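Local atomic coordinates of ribonucleoside triphosphate reductase (Lactobacillus leichmannii, PDB entry 1L1L), a protein that catalyses the adenosylcobalamin (vitamin B12)-dependent reduction of ribonucleoside triphosphates to deoxyribonucleotides, as an allosterically regulated class II ribonucleotide reductase that works as a monomer. Residues L571-R576 with F608-V613; P582-L587 with T604-P609. One frame throughout, in Å; residues are numbered along the deposited sequence.

Interaction 1: residues L571-R576 with F608-V613; sequences LIQRIR and FPIKAV
Leu571 and Ile610 exchange two backbone hydrogen bonds, and two residues further along Gln573 and Phe608 do the same, which is how an antiparallel ladder is built. In the first pair Leu571 N lies 3.0 Å from Ile610 O, and Ile610 N returns a bond to Leu571 O. In the second, Gln573 N sits 2.9 Å from Phe608 O, and Phe608 N bonds back to Gln573 O. Between them comes the non-hydrogen-bonded pair of Ile572 and Pro609, a position where a proline, lacking an N-H, costs the ladder nothing, and Pro609 CA also makes a C-H...O contact of 3.6 Å with Leu571 O.

Side chains meet on both faces. On one, Ile572 CD1 reaches Pro609 CG at 4.1 Å, and helix 695-704 packs there through Tyr698 and Arg701. On the other, a methyl lies against an amide: Ile610 CD1 is 3.4 Å from Gln573 NE2, and the bend at chi2 of Gln573 (-149°) helps lay the amide beside it. The same methyl also touches the aliphatic CB and CG of the glutamine. Ile575 comes at about a right angle to Phe608, with Ile575 CG1 3.5 Å from Phe608 CE1 and nearly as close to the neighbouring ring carbon CD1. Gln573 O, separately, lies at the edge of the Phe608 ring, near its plane. Phe608 further meets Tyr592.

Strands 570-578 and 603-611 form the middle of a four-stranded antiparallel sheet, with strand 593-596 beside 603-611 and strand 690-692 beside 570-578.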
ATOM      1  N   LEU A 571      12.152  24.330  -1.955  1.00 33.35           N
ATOM      2  CA  LEU A 571      13.062  23.341  -1.405  1.00 33.27           C
ATOM      3  C   LEU A 571      14.028  22.774  -2.426  1.00 32.78           C
ATOM      4  O   LEU A 571      13.819  22.878  -3.632  1.00 32.24           O
ATOM      5  CB  LEU A 571      12.269  22.152  -0.855  1.00 33.79           C
ATOM      6  CG  LEU A 571      11.175  22.289   0.200  1.00 35.69           C
ATOM      7  CD1 LEU A 571      10.287  21.058   0.137  1.00 35.97           C
ATOM      8  CD2 LEU A 571      11.791  22.439   1.578  1.00 36.00           C
ATOM      9  N   ILE A 572      15.089  22.164  -1.913  1.00 31.47           N
ATOM     10  CA  ILE A 572      16.039  21.456  -2.748  1.00 31.29           C
ATOM     11  C   ILE A 572      15.717  20.018  -2.362  1.00 31.43           C
ATOM     12  O   ILE A 572      15.940  19.619  -1.213  1.00 31.72           O
ATOM     13  CB  ILE A 572      17.508  21.711  -2.366  1.00 31.22           C
ATOM     14  CG1 ILE A 572      17.945  23.115  -2.783  1.00 31.59           C
ATOM     15  CG2 ILE A 572      18.391  20.655  -3.026  1.00 30.74           C
ATOM     16  CD1 ILE A 572      17.817  23.401  -4.264  1.00 33.11           C
ATOM     17  N   GLN A 573      15.158  19.246  -3.283  1.00 30.26           N
ATOM     18  CA  GLN A 573      14.852  17.862  -2.963  1.00 30.90           C
ATOM     19  C   GLN A 573      15.939  16.978  -3.530  1.00 30.27           C
ATOM     20  O   GLN A 573      16.299  17.102  -4.696  1.00 29.42           O
ATOM     21  CB  GLN A 573      13.486  17.460  -3.511  1.00 32.03           C
ATOM     22  CG  GLN A 573      12.345  18.102  -2.743  1.00 34.68           C
ATOM     23  CD  GLN A 573      11.104  17.234  -2.710  1.00 36.16           C
ATOM     24  OE1 GLN A 573      11.164  16.067  -2.329  1.00 35.84           O
ATOM     25  NE2 GLN A 573       9.968  17.806  -3.104  1.00 37.83           N
ATOM     26  N   ARG A 574      16.482  16.107  -2.682  1.00 29.85           N
ATOM     27  CA  ARG A 574      17.547  15.198  -3.085  1.00 29.05           C
ATOM     28  C   ARG A 574      17.040  13.795  -3.391  1.00 29.39           C
ATOM     29  O   ARG A 574      16.350  13.173  -2.574  1.00 29.72           O
ATOM     30  CB  ARG A 574      18.615  15.105  -1.985  1.00 28.98           C
ATOM     31  CG  ARG A 574      19.380  16.387  -1.752  1.00 29.20           C
ATOM     32  CD  ARG A 574      20.500  16.182  -0.734  1.00 30.06           C
ATOM     33  NE  ARG A 574      21.394  17.328  -0.712  1.00 30.90           N
ATOM     34  CZ  ARG A 574      21.104  18.486  -0.137  1.00 32.17           C
ATOM     35  NH1 ARG A 574      19.945  18.650   0.480  1.00 32.50           N
ATOM     36  NH2 ARG A 574      21.970  19.490  -0.200  1.00 32.55           N
ATOM     37  N   ILE A 575      17.398  13.296  -4.568  1.00 27.72           N
ATOM     38  CA  ILE A 575      17.026  11.958  -4.995  1.00 28.29           C
ATOM     39  C   ILE A 575      18.312  11.154  -5.059  1.00 28.33           C
ATOM     40  O   ILE A 575      19.289  11.583  -5.671  1.00 27.12           O
ATOM     41  CB  ILE A 575      16.366  11.991  -6.382  1.00 28.89           C
ATOM     42  CG1 ILE A 575      15.214  12.990  -6.365  1.00 30.26           C
ATOM     43  CG2 ILE A 575      15.875  10.607  -6.760  1.00 30.07           C
ATOM     44  CD1 ILE A 575      14.214  12.744  -5.240  1.00 31.47           C
ATOM     45  N   ARG A 576      18.318   9.991  -4.412  1.00 28.19           N
ATOM     46  CA  ARG A 576      19.503   9.149  -4.376  1.00 29.82           C
ATOM     47  C   ARG A 576      19.523   8.092  -5.469  1.00 29.28           C
ATOM     48  O   ARG A 576      18.519   7.403  -5.712  1.00 30.11           O
ATOM     49  CB  ARG A 576      19.619   8.505  -2.986  1.00 31.28           C
ATOM     50  CG  ARG A 576      19.455   9.556  -1.892  1.00 35.06           C
ATOM     51  CD  ARG A 576      20.113   9.183  -0.576  1.00 38.92           C
ATOM     52  NE  ARG A 576      19.674   7.885  -0.082  1.00 41.86           N
ATOM     53  CZ  ARG A 576      19.967   7.420   1.129  1.00 44.27           C
ATOM     54  NH1 ARG A 576      19.534   6.219   1.509  1.00 45.27           N
ATOM     55  NH2 ARG A 576      20.680   8.164   1.969  1.00 44.36           N
ATOM     56  N   PHE A 608      17.260  18.569  -6.846  1.00 25.50           N
ATOM     57  CA  PHE A 608      16.161  19.076  -7.680  1.00 26.50           C
ATOM     58  C   PHE A 608      15.473  20.266  -7.028  1.00 27.57           C
ATOM     59  O   PHE A 608      14.804  20.119  -6.001  1.00 27.01           O
ATOM     60  CB  PHE A 608      15.096  17.993  -7.923  1.00 24.72           C
ATOM     61  CG  PHE A 608      15.580  16.806  -8.713  1.00 24.97           C
ATOM     62  CD1 PHE A 608      16.398  15.842  -8.127  1.00 25.21           C
ATOM     63  CD2 PHE A 608      15.213  16.653 -10.057  1.00 23.91           C
ATOM     64  CE1 PHE A 608      16.850  14.738  -8.867  1.00 24.42           C
ATOM     65  CE2 PHE A 608      15.657  15.563 -10.802  1.00 24.36           C
ATOM     66  CZ  PHE A 608      16.477  14.602 -10.212  1.00 25.01           C
ATOM     67  N   PRO A 609      15.645  21.473  -7.592  1.00 28.27           N
ATOM     68  CA  PRO A 609      14.989  22.651  -7.011  1.00 30.01           C
ATOM     69  C   PRO A 609      13.481  22.487  -7.249  1.00 31.37           C
ATOM     70  O   PRO A 609      13.071  22.114  -8.348  1.00 31.90           O
ATOM     71  CB  PRO A 609      15.572  23.814  -7.821  1.00 30.14           C
ATOM     72  CG  PRO A 609      16.935  23.289  -8.234  1.00 30.51           C
ATOM     73  CD  PRO A 609      16.627  21.863  -8.620  1.00 29.09           C
ATOM     74  N   ILE A 610      12.659  22.739  -6.232  1.00 32.47           N
ATOM     75  CA  ILE A 610      11.213  22.585  -6.393  1.00 33.34           C
ATOM     76  C   ILE A 610      10.381  23.662  -5.720  1.00 34.21           C
ATOM     77  O   ILE A 610      10.594  24.001  -4.554  1.00 32.69           O
ATOM     78  CB  ILE A 610      10.715  21.215  -5.860  1.00 34.00           C
ATOM     79  CG1 ILE A 610      11.341  20.079  -6.669  1.00 33.52           C
ATOM     80  CG2 ILE A 610       9.190  21.148  -5.946  1.00 33.59           C
ATOM     81  CD1 ILE A 610      10.888  18.694  -6.249  1.00 35.57           C
ATOM     82  N   LYS A 611       9.424  24.192  -6.470  1.00 35.13           N
ATOM     83  CA  LYS A 611       8.531  25.222  -5.961  1.00 37.27           C
ATOM     84  C   LYS A 611       7.144  24.637  -5.779  1.00 37.09           C
ATOM     85  O   LYS A 611       6.575  24.067  -6.709  1.00 37.74           O
ATOM     86  CB  LYS A 611       8.453  26.400  -6.931  1.00 38.86           C
ATOM     87  CG  LYS A 611       7.495  27.490  -6.480  1.00 41.18           C
ATOM     88  CD  LYS A 611       7.538  28.694  -7.417  1.00 42.75           C
ATOM     89  CE  LYS A 611       6.624  29.814  -6.918  1.00 43.58           C
ATOM     90  NZ  LYS A 611       6.693  31.030  -7.787  1.00 44.59           N
ATOM     91  N   ALA A 612       6.599  24.772  -4.576  1.00 36.90           N
ATOM     92  CA  ALA A 612       5.270  24.239  -4.314  1.00 36.63           C
ATOM     93  C   ALA A 612       4.207  25.206  -4.804  1.00 36.41           C
ATOM     94  O   ALA A 612       4.410  26.420  -4.811  1.00 35.87           O
ATOM     95  CB  ALA A 612       5.088  23.982  -2.827  1.00 36.16           C
ATOM     96  N   VAL A 613       3.078  24.652  -5.229  1.00 36.73           N
ATOM     97  CA  VAL A 613       1.960  25.457  -5.690  1.00 36.56           C
ATOM     98  C   VAL A 613       1.570  26.405  -4.568  1.00 36.86           C
ATOM     99  O   VAL A 613       1.600  26.034  -3.389  1.00 37.73           O
ATOM    100  CB  VAL A 613       0.751  24.571  -6.026  1.00 36.72           C
ATOM    101  CG1 VAL A 613      -0.437  25.426  -6.408  1.00 36.69           C
ATOM    102  CG2 VAL A 613       1.108  23.626  -7.154  1.00 36.49           C
TER

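Interaction 2: residues P582-L587 with T604-P609; sequences PLLPAL and TCVEFP
Helix 583-587 runs beside strand 604-609 with its axis 10.6 Å away and the two N-to-C directions 41° apart, a spacing at which side chains alone bridge the gap. The backbones come nearest at Leu587 and Val606, whose CA atoms are 7.9 Å from each other. Within the helix, Leu587 N bonds to Leu583 O, and this turn presents Leu584 and Leu587 on the side facing the strand; the alternation of the strand brings Thr604 and Val606 forward and turns Cys605 away.

Leu584 divides its two methyls between these strand residues. Leu584 CD2 lies 3.7 Å from Val606 CG2, the two side chains running alongside each other in opposite senses, whereas Leu584 CD1 lies 3.8 Å from Thr604 OG1 and about as close to its CB. That hydroxyl is hydrogen-bonded to Asp579, so its polar demand is met even though a methyl lies beside it. In Val606, CG2 stands beside the backbone N while CG1 is the branch anti to it (chi1 179°), and it is CG2 that also receives Leu587 CD1, at 4.2 Å. The other methyl of Leu587, CD2, meets Phe608 at CZ, 4.0 Å away, with the leucine crossing the aromatic side chain at about a right angle.

Farther round the helix, Leu583 and Ala586 pack on Phe713, so helix 709-719 packs against other sides of helix 583-589. The contact is that of a helix packed by its leucines on one face of an antiparallel sheet, an alpha/beta two-layer packing.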
ATOM      1  N   PRO A 582      22.099   4.425 -15.024  1.00 30.78           N
ATOM      2  CA  PRO A 582      22.130   4.973 -16.388  1.00 31.35           C
ATOM      3  C   PRO A 582      21.682   6.432 -16.501  1.00 30.86           C
ATOM      4  O   PRO A 582      22.136   7.163 -17.386  1.00 32.56           O
ATOM      5  CB  PRO A 582      21.198   4.036 -17.153  1.00 31.28           C
ATOM      6  CG  PRO A 582      21.415   2.731 -16.472  1.00 32.31           C
ATOM      7  CD  PRO A 582      21.412   3.122 -15.002  1.00 30.92           C
ATOM      8  N   LEU A 583      20.794   6.854 -15.607  1.00 28.87           N
ATOM      9  CA  LEU A 583      20.282   8.217 -15.615  1.00 28.98           C
ATOM     10  C   LEU A 583      21.255   9.318 -15.180  1.00 29.00           C
ATOM     11  O   LEU A 583      21.087  10.472 -15.558  1.00 29.31           O
ATOM     12  CB  LEU A 583      19.029   8.305 -14.734  1.00 28.03           C
ATOM     13  CG  LEU A 583      17.823   7.475 -15.170  1.00 28.47           C
ATOM     14  CD1 LEU A 583      16.704   7.615 -14.139  1.00 26.89           C
ATOM     15  CD2 LEU A 583      17.356   7.948 -16.558  1.00 28.12           C
ATOM     16  N   LEU A 584      22.266   8.977 -14.386  1.00 28.78           N
ATOM     17  CA  LEU A 584      23.183   9.997 -13.893  1.00 27.94           C
ATOM     18  C   LEU A 584      23.910  10.821 -14.942  1.00 28.03           C
ATOM     19  O   LEU A 584      24.001  12.041 -14.812  1.00 28.33           O
ATOM     20  CB  LEU A 584      24.205   9.392 -12.930  1.00 27.39           C
ATOM     21  CG  LEU A 584      23.666   9.013 -11.547  1.00 27.88           C
ATOM     22  CD1 LEU A 584      24.824   8.475 -10.680  1.00 27.55           C
ATOM     23  CD2 LEU A 584      23.036  10.232 -10.886  1.00 25.70           C
ATOM     24  N   PRO A 585      24.448  10.176 -15.989  1.00 28.22           N
ATOM     25  CA  PRO A 585      25.138  11.013 -16.971  1.00 27.57           C
ATOM     26  C   PRO A 585      24.204  12.031 -17.601  1.00 26.17           C
ATOM     27  O   PRO A 585      24.604  13.159 -17.854  1.00 25.25           O
ATOM     28  CB  PRO A 585      25.720  10.000 -17.969  1.00 28.35           C
ATOM     29  CG  PRO A 585      24.946   8.747 -17.739  1.00 30.18           C
ATOM     30  CD  PRO A 585      24.623   8.744 -16.274  1.00 28.70           C
ATOM     31  N   ALA A 586      22.954  11.640 -17.836  1.00 25.84           N
ATOM     32  CA  ALA A 586      21.986  12.555 -18.418  1.00 25.37           C
ATOM     33  C   ALA A 586      21.652  13.691 -17.454  1.00 25.59           C
ATOM     34  O   ALA A 586      21.534  14.852 -17.870  1.00 24.70           O
ATOM     35  CB  ALA A 586      20.714  11.797 -18.812  1.00 26.67           C
ATOM     36  N   LEU A 587      21.501  13.377 -16.164  1.00 23.48           N
ATOM     37  CA  LEU A 587      21.183  14.410 -15.186  1.00 23.88           C
ATOM     38  C   LEU A 587      22.360  15.378 -15.050  1.00 23.84           C
ATOM     39  O   LEU A 587      22.169  16.591 -14.980  1.00 22.81           O
ATOM     40  CB  LEU A 587      20.844  13.774 -13.824  1.00 23.44           C
ATOM     41  CG  LEU A 587      19.475  13.066 -13.762  1.00 23.15           C
ATOM     42  CD1 LEU A 587      19.441  12.125 -12.549  1.00 22.86           C
ATOM     43  CD2 LEU A 587      18.347  14.086 -13.687  1.00 21.84           C
ATOM     44  N   THR A 604      24.870   8.403  -5.213  1.00 25.53           N
ATOM     45  CA  THR A 604      24.993   9.815  -5.576  1.00 27.04           C
ATOM     46  C   THR A 604      23.676  10.537  -5.344  1.00 27.09           C
ATOM     47  O   THR A 604      22.607  10.014  -5.668  1.00 26.78           O
ATOM     48  CB  THR A 604      25.347   9.996  -7.094  1.00 26.97           C
ATOM     49  OG1 THR A 604      26.600   9.374  -7.385  1.00 28.58           O
ATOM     50  CG2 THR A 604      25.428  11.475  -7.457  1.00 27.46           C
ATOM     51  N   CYS A 605      23.754  11.733  -4.779  1.00 27.10           N
ATOM     52  CA  CYS A 605      22.570  12.542  -4.553  1.00 27.74           C
ATOM     53  C   CYS A 605      22.472  13.516  -5.716  1.00 26.97           C
ATOM     54  O   CYS A 605      23.486  14.036  -6.182  1.00 26.52           O
ATOM     55  CB  CYS A 605      22.691  13.372  -3.276  1.00 30.40           C
ATOM     56  SG  CYS A 605      22.308  12.516  -1.736  1.00 34.73           S
ATOM     57  N   VAL A 606      21.254  13.756  -6.181  1.00 26.32           N
ATOM     58  CA  VAL A 606      21.044  14.720  -7.245  1.00 24.12           C
ATOM     59  C   VAL A 606      20.036  15.735  -6.697  1.00 24.07           C
ATOM     60  O   VAL A 606      18.956  15.364  -6.208  1.00 21.94           O
ATOM     61  CB  VAL A 606      20.520  14.038  -8.528  1.00 24.97           C
ATOM     62  CG1 VAL A 606      20.298  15.084  -9.618  1.00 24.44           C
ATOM     63  CG2 VAL A 606      21.527  12.988  -8.999  1.00 24.34           C
ATOM     64  N   GLU A 607      20.398  17.015  -6.770  1.00 23.74           N
ATOM     65  CA  GLU A 607      19.560  18.089  -6.246  1.00 24.62           C
ATOM     66  C   GLU A 607      18.534  18.664  -7.227  1.00 26.42           C
ATOM     67  O   GLU A 607      18.892  19.194  -8.296  1.00 26.23           O
ATOM     68  CB  GLU A 607      20.465  19.200  -5.709  1.00 26.72           C
ATOM     69  CG  GLU A 607      21.614  18.631  -4.865  1.00 27.97           C
ATOM     70  CD  GLU A 607      22.420  19.678  -4.129  1.00 32.04           C
ATOM     71  OE1 GLU A 607      22.162  20.887  -4.303  1.00 31.97           O
ATOM     72  OE2 GLU A 607      23.325  19.277  -3.356  1.00 34.42           O
ATOM     73  N   PHE A 608      17.260  18.569  -6.846  1.00 25.50           N
ATOM     74  CA  PHE A 608      16.161  19.076  -7.680  1.00 26.50           C
ATOM     75  C   PHE A 608      15.473  20.266  -7.028  1.00 27.57           C
ATOM     76  O   PHE A 608      14.804  20.119  -6.001  1.00 27.01           O
ATOM     77  CB  PHE A 608      15.096  17.993  -7.923  1.00 24.72           C
ATOM     78  CG  PHE A 608      15.580  16.806  -8.713  1.00 24.97           C
ATOM     79  CD1 PHE A 608      16.398  15.842  -8.127  1.00 25.21           C
ATOM     80  CD2 PHE A 608      15.213  16.653 -10.057  1.00 23.91           C
ATOM     81  CE1 PHE A 608      16.850  14.738  -8.867  1.00 24.42           C
ATOM     82  CE2 PHE A 608      15.657  15.563 -10.802  1.00 24.36           C
ATOM     83  CZ  PHE A 608      16.477  14.602 -10.212  1.00 25.01           C
ATOM     84  N   PRO A 609      15.645  21.473  -7.592  1.00 28.27           N
ATOM     85  CA  PRO A 609      14.989  22.651  -7.011  1.00 30.01           C
ATOM     86  C   PRO A 609      13.481  22.487  -7.249  1.00 31.37           C
ATOM     87  O   PRO A 609      13.071  22.114  -8.348  1.00 31.90           O
ATOM     88  CB  PRO A 609      15.572  23.814  -7.821  1.00 30.14           C
ATOM     89  CG  PRO A 609      16.935  23.289  -8.234  1.00 30.51           C
ATOM     90  CD  PRO A 609      16.627  21.863  -8.620  1.00 29.09           C
TER

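Strand 603-611 serves both contacts, and Phe608 takes part in each: its backbone and the CD1-CE1 side of its ring serve interaction 1, and CZ meets Leu587 in interaction 2. The chemistry divides accordingly. Interaction 1 rests on backbone hydrogen bonds between neighbouring strands and is partly buried, whereas every touching residue of interaction 2 is buried and its contacts are essentially apolar. The ladder continues from one into the other, since Ile575 O lies 3.0 Å from Val606 N, a probable hydrogen bond. Because helix 583-589 follows strand 570-578, consecutive elements of the chain meet the same strand, one as its neighbour in the sheet, the other over a face.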